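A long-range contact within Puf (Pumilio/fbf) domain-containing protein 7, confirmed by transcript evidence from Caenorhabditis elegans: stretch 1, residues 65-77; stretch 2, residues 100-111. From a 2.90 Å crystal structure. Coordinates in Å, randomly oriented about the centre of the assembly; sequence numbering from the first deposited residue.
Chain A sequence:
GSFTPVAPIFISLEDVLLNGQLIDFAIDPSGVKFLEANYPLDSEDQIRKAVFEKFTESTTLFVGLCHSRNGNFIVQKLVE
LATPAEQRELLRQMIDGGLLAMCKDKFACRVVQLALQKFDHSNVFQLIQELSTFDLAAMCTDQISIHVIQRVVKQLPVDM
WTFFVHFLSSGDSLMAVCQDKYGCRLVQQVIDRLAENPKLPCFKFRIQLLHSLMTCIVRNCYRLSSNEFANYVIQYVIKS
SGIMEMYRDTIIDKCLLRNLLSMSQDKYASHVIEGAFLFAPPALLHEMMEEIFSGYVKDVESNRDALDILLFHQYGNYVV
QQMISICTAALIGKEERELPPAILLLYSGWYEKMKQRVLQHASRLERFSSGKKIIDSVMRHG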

# COMPACT_ATOMS: atom_id res chain seq x y z
N LEU A 65 22.51 20.56 4.07
CA LEU A 65 22.16 20.04 5.39
C LEU A 65 21.05 18.99 5.35
O LEU A 65 21.08 18.02 6.11
CB LEU A 65 21.72 21.18 6.30
CG LEU A 65 22.79 21.92 7.08
CD1 LEU A 65 22.18 23.12 7.77
CD2 LEU A 65 23.42 20.99 8.10
N CYS A 66 20.06 19.19 4.48
CA CYS A 66 19.00 18.22 4.28
C CYS A 66 19.55 16.90 3.75
O CYS A 66 19.16 15.83 4.19
CB CYS A 66 17.96 18.75 3.30
SG CYS A 66 17.09 20.23 3.85
N HIS A 67 20.46 17.00 2.78
CA HIS A 67 21.10 15.84 2.18
C HIS A 67 22.08 15.15 3.13
O HIS A 67 22.55 14.04 2.86
CB HIS A 67 21.86 16.24 0.92
CG HIS A 67 20.97 16.71 -0.19
ND1 HIS A 67 19.60 16.81 -0.06
CD2 HIS A 67 21.26 17.11 -1.45
CE1 HIS A 67 19.09 17.25 -1.20
NE2 HIS A 67 20.07 17.44 -2.06
N SER A 68 22.41 15.79 4.25
CA SER A 68 23.41 15.24 5.14
C SER A 68 22.88 14.03 5.91
O SER A 68 21.73 14.02 6.35
CB SER A 68 23.94 16.30 6.11
OG SER A 68 24.93 15.75 6.97
N ARG A 69 23.73 13.02 6.06
CA ARG A 69 23.42 11.87 6.89
C ARG A 69 23.06 12.32 8.30
O ARG A 69 22.15 11.78 8.93
CB ARG A 69 24.61 10.91 6.93
CG ARG A 69 25.24 10.67 5.56
CD ARG A 69 25.92 9.30 5.45
NE ARG A 69 25.97 8.87 4.05
CZ ARG A 69 27.07 8.89 3.28
NH1 ARG A 69 28.24 9.29 3.78
NH2 ARG A 69 26.99 8.49 2.02
N ASN A 70 23.80 13.32 8.79
CA ASN A 70 23.62 13.81 10.15
C ASN A 70 22.89 15.14 10.14
O ASN A 70 22.05 15.41 11.00
CB ASN A 70 24.98 13.99 10.82
CG ASN A 70 26.04 13.11 10.20
OD1 ASN A 70 26.35 12.04 10.73
ND2 ASN A 70 26.61 13.55 9.08
N GLY A 71 23.24 15.98 9.17
CA GLY A 71 22.68 17.31 9.07
C GLY A 71 21.16 17.37 9.14
O GLY A 71 20.60 18.28 9.73
N ASN A 72 20.50 16.39 8.53
CA ASN A 72 19.05 16.43 8.42
C ASN A 72 18.35 16.46 9.78
O ASN A 72 17.27 17.04 9.92
CB ASN A 72 18.52 15.28 7.56
CG ASN A 72 18.54 13.95 8.29
OD1 ASN A 72 17.54 13.55 8.88
ND2 ASN A 72 19.68 13.27 8.25
N PHE A 73 18.97 15.85 10.78
CA PHE A 73 18.37 15.77 12.10
C PHE A 73 18.17 17.14 12.74
O PHE A 73 17.18 17.37 13.43
CB PHE A 73 19.19 14.86 13.02
CG PHE A 73 19.12 13.40 12.64
CD1 PHE A 73 17.96 12.66 12.87
CD2 PHE A 73 20.20 12.76 12.05
CE1 PHE A 73 17.89 11.33 12.53
CE2 PHE A 73 20.14 11.43 11.71
CZ PHE A 73 18.98 10.71 11.94
N ILE A 74 19.10 18.06 12.50
CA ILE A 74 18.99 19.39 13.06
C ILE A 74 17.98 20.21 12.26
O ILE A 74 17.25 21.03 12.83
CB ILE A 74 20.35 20.13 13.14
CG1 ILE A 74 20.21 21.44 13.92
CG2 ILE A 74 20.91 20.40 11.76
CD1 ILE A 74 19.70 21.26 15.34
N VAL A 75 17.91 19.98 10.96
CA VAL A 75 16.91 20.66 10.15
C VAL A 75 15.53 20.22 10.61
O VAL A 75 14.55 20.97 10.53
CB VAL A 75 17.07 20.36 8.66
CG1 VAL A 75 16.03 21.12 7.85
CG2 VAL A 75 18.47 20.71 8.21
N GLN A 76 15.45 18.98 11.10
CA GLN A 76 14.21 18.44 11.61
C GLN A 76 13.84 19.11 12.92
O GLN A 76 12.70 19.52 13.11
CB GLN A 76 14.32 16.94 11.82
CG GLN A 76 14.31 16.17 10.51
CD GLN A 76 14.13 14.69 10.74
OE1 GLN A 76 13.16 14.27 11.36
NE2 GLN A 76 15.08 13.88 10.25
N LYS A 77 14.81 19.22 13.81
CA LYS A 77 14.61 19.93 15.06
C LYS A 77 14.10 21.32 14.76
O LYS A 77 13.19 21.80 15.43
CB LYS A 77 15.91 20.00 15.85
CG LYS A 77 15.75 20.53 17.26
CD LYS A 77 14.97 19.56 18.13
CE LYS A 77 15.00 20.00 19.58
NZ LYS A 77 14.33 19.01 20.48
N LEU A 100 11.57 19.10 -5.39
CA LEU A 100 11.55 17.77 -5.99
C LEU A 100 12.80 16.97 -5.66
O LEU A 100 12.71 15.83 -5.19
CB LEU A 100 11.39 17.87 -7.50
CG LEU A 100 11.64 16.58 -8.28
CD1 LEU A 100 10.78 15.45 -7.75
CD2 LEU A 100 11.40 16.81 -9.76
N ALA A 101 13.97 17.55 -5.90
CA ALA A 101 15.24 16.90 -5.60
C ALA A 101 15.39 16.56 -4.11
O ALA A 101 16.21 15.71 -3.74
CB ALA A 101 16.40 17.75 -6.06
N MET A 102 14.62 17.22 -3.26
CA MET A 102 14.60 16.89 -1.84
C MET A 102 13.85 15.60 -1.64
O MET A 102 14.23 14.75 -0.84
CB MET A 102 13.93 18.00 -1.03
CG MET A 102 14.78 19.25 -0.84
SD MET A 102 14.11 20.42 0.37
CE MET A 102 14.16 19.46 1.88
N CYS A 103 12.78 15.44 -2.39
CA CYS A 103 11.93 14.27 -2.27
C CYS A 103 12.65 13.01 -2.75
O CYS A 103 12.44 11.93 -2.21
CB CYS A 103 10.64 14.48 -3.05
SG CYS A 103 9.73 15.95 -2.51
N LYS A 104 13.49 13.17 -3.77
CA LYS A 104 14.25 12.05 -4.32
C LYS A 104 15.43 11.61 -3.44
O LYS A 104 16.01 10.55 -3.66
CB LYS A 104 14.74 12.39 -5.74
CG LYS A 104 13.60 12.69 -6.71
CD LYS A 104 14.04 12.58 -8.17
CE LYS A 104 15.07 13.65 -8.56
NZ LYS A 104 14.50 15.03 -8.68
N ASP A 105 15.76 12.42 -2.43
CA ASP A 105 16.90 12.15 -1.56
C ASP A 105 16.46 11.36 -0.33
O ASP A 105 15.44 11.68 0.28
CB ASP A 105 17.56 13.47 -1.12
CG ASP A 105 19.00 13.27 -0.62
OD1 ASP A 105 19.93 13.30 -1.45
OD2 ASP A 105 19.21 13.09 0.61
N LYS A 106 17.24 10.35 0.05
CA LYS A 106 16.97 9.56 1.25
C LYS A 106 16.79 10.40 2.52
O LYS A 106 15.87 10.16 3.31
CB LYS A 106 18.05 8.50 1.47
CG LYS A 106 17.78 7.61 2.69
CD LYS A 106 18.93 6.65 3.01
CE LYS A 106 18.60 5.78 4.23
NZ LYS A 106 19.70 4.84 4.63
N PHE A 107 17.66 11.38 2.74
CA PHE A 107 17.64 12.16 3.98
C PHE A 107 16.85 13.45 3.89
O PHE A 107 16.19 13.82 4.85
CB PHE A 107 19.05 12.49 4.44
CG PHE A 107 19.91 11.29 4.64
CD1 PHE A 107 19.78 10.51 5.78
CD2 PHE A 107 20.87 10.95 3.70
CE1 PHE A 107 20.58 9.41 5.97
CE2 PHE A 107 21.68 9.86 3.88
CZ PHE A 107 21.53 9.08 5.02
N ALA A 108 16.93 14.14 2.76
CA ALA A 108 16.17 15.37 2.58
C ALA A 108 14.67 15.08 2.61
O ALA A 108 13.86 15.96 2.92
CB ALA A 108 16.56 16.06 1.29
N CYS A 109 14.32 13.84 2.28
CA CYS A 109 12.95 13.33 2.29
C CYS A 109 12.27 13.47 3.65
O CYS A 109 11.14 13.96 3.75
CB CYS A 109 12.97 11.85 1.90
SG CYS A 109 11.39 11.17 1.31
N ARG A 110 12.96 13.04 4.70
CA ARG A 110 12.45 13.06 6.07
C ARG A 110 12.10 14.47 6.51
O ARG A 110 11.21 14.67 7.34
CB ARG A 110 13.48 12.48 7.02
CG ARG A 110 14.08 11.18 6.54
CD ARG A 110 15.31 10.83 7.35
NE ARG A 110 15.85 9.53 7.00
CZ ARG A 110 16.94 9.01 7.56
NH1 ARG A 110 17.61 9.70 8.48
NH2 ARG A 110 17.37 7.80 7.19
N VAL A 111 12.83 15.44 5.98
CA VAL A 111 12.55 16.83 6.31
C VAL A 111 11.25 17.27 5.64
O VAL A 111 10.40 17.91 6.26
CB VAL A 111 13.70 17.75 5.86
CG1 VAL A 111 13.36 19.21 6.17
CG2 VAL A 111 15.01 17.33 6.52

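The aromatic ring of Phe107 lies with a face against the backbone of the Ser68-Arg69 turn. Arg69 CA sits 3.8 Å from the centroid of the Phe107 ring and only 9° off its normal, so the CA hydrogen can meet the pi cloud in a CH-pi contact. The carbonyl carbon of Ser68 lies over a face of the ring as well. A flat, broad side chain suits this place, because it can cover the peptide chain without needing a polar partner.

No hydrogen bond joins the two stretches. Even where the backbones come closest, with Cys66 CA 4.4 Å from Ala108 CA, the approach of Cys66 O to Ala108 N at 3.1 Å has too poor an angle to count as one. Small side chains permit such closeness: Cys66 CB and Ala108 CB are 3.6 Å apart.

Each stretch runs from a helix through a turn into another helix, and each turn is held by its own cap. In the first, Ser68 OG accepts from Asn70 N at 3.2 Å and from Gly71 N at 2.8 Å. In the second, Asp105 OD2 accepts from Phe107 N at 3.1 Å and, weakly, from Ala108 N at 3.3 Å. Short side chains with an oxygen near the backbone are well suited to satisfying the free amides at the start of a helix. Glycine also suits position 71, since a CB there would lie 2.5 Å from Ser68 CB.

Several of the side chains that meet are apolar. Cys66 SG reaches Met102 CE at 3.6 Å, the flexible methionine bringing its end nearer than its CA-to-CB direction suggests. In the helices that follow the turns, Val75 CG1 meets Val111 CG1 at 3.7 Å, two branched side chains filling buried space. His67 joins in differently: its ring has Asp105 CG over one face, 3.6 Å from His67 ND1, while Ala108 CB lies at the ring edge, 3.4 Å from the same nitrogen. A flat imidazole suits this place because it can offer a face to the Asp105 carboxylate group and its edge to the small Ala108 methyl.

Polar side chains complete the packing. Asn72 donates from ND2 to Ser68 O at 2.9 Å and accepts at OD1 from Gln76 NE2 at 2.8 Å, so its amide ties the turn to the next level of the helix. Thus tethered, Asn72 ND2 lies 3.7 Å from Phe107 CD1. Arg110 extends its long chain past this network: Asn72 OD1 is 3.8 Å from Arg110 CD, and Phe73 CZ approaches Arg110 NH1 at 3.9 Å, near the guanidinium plane.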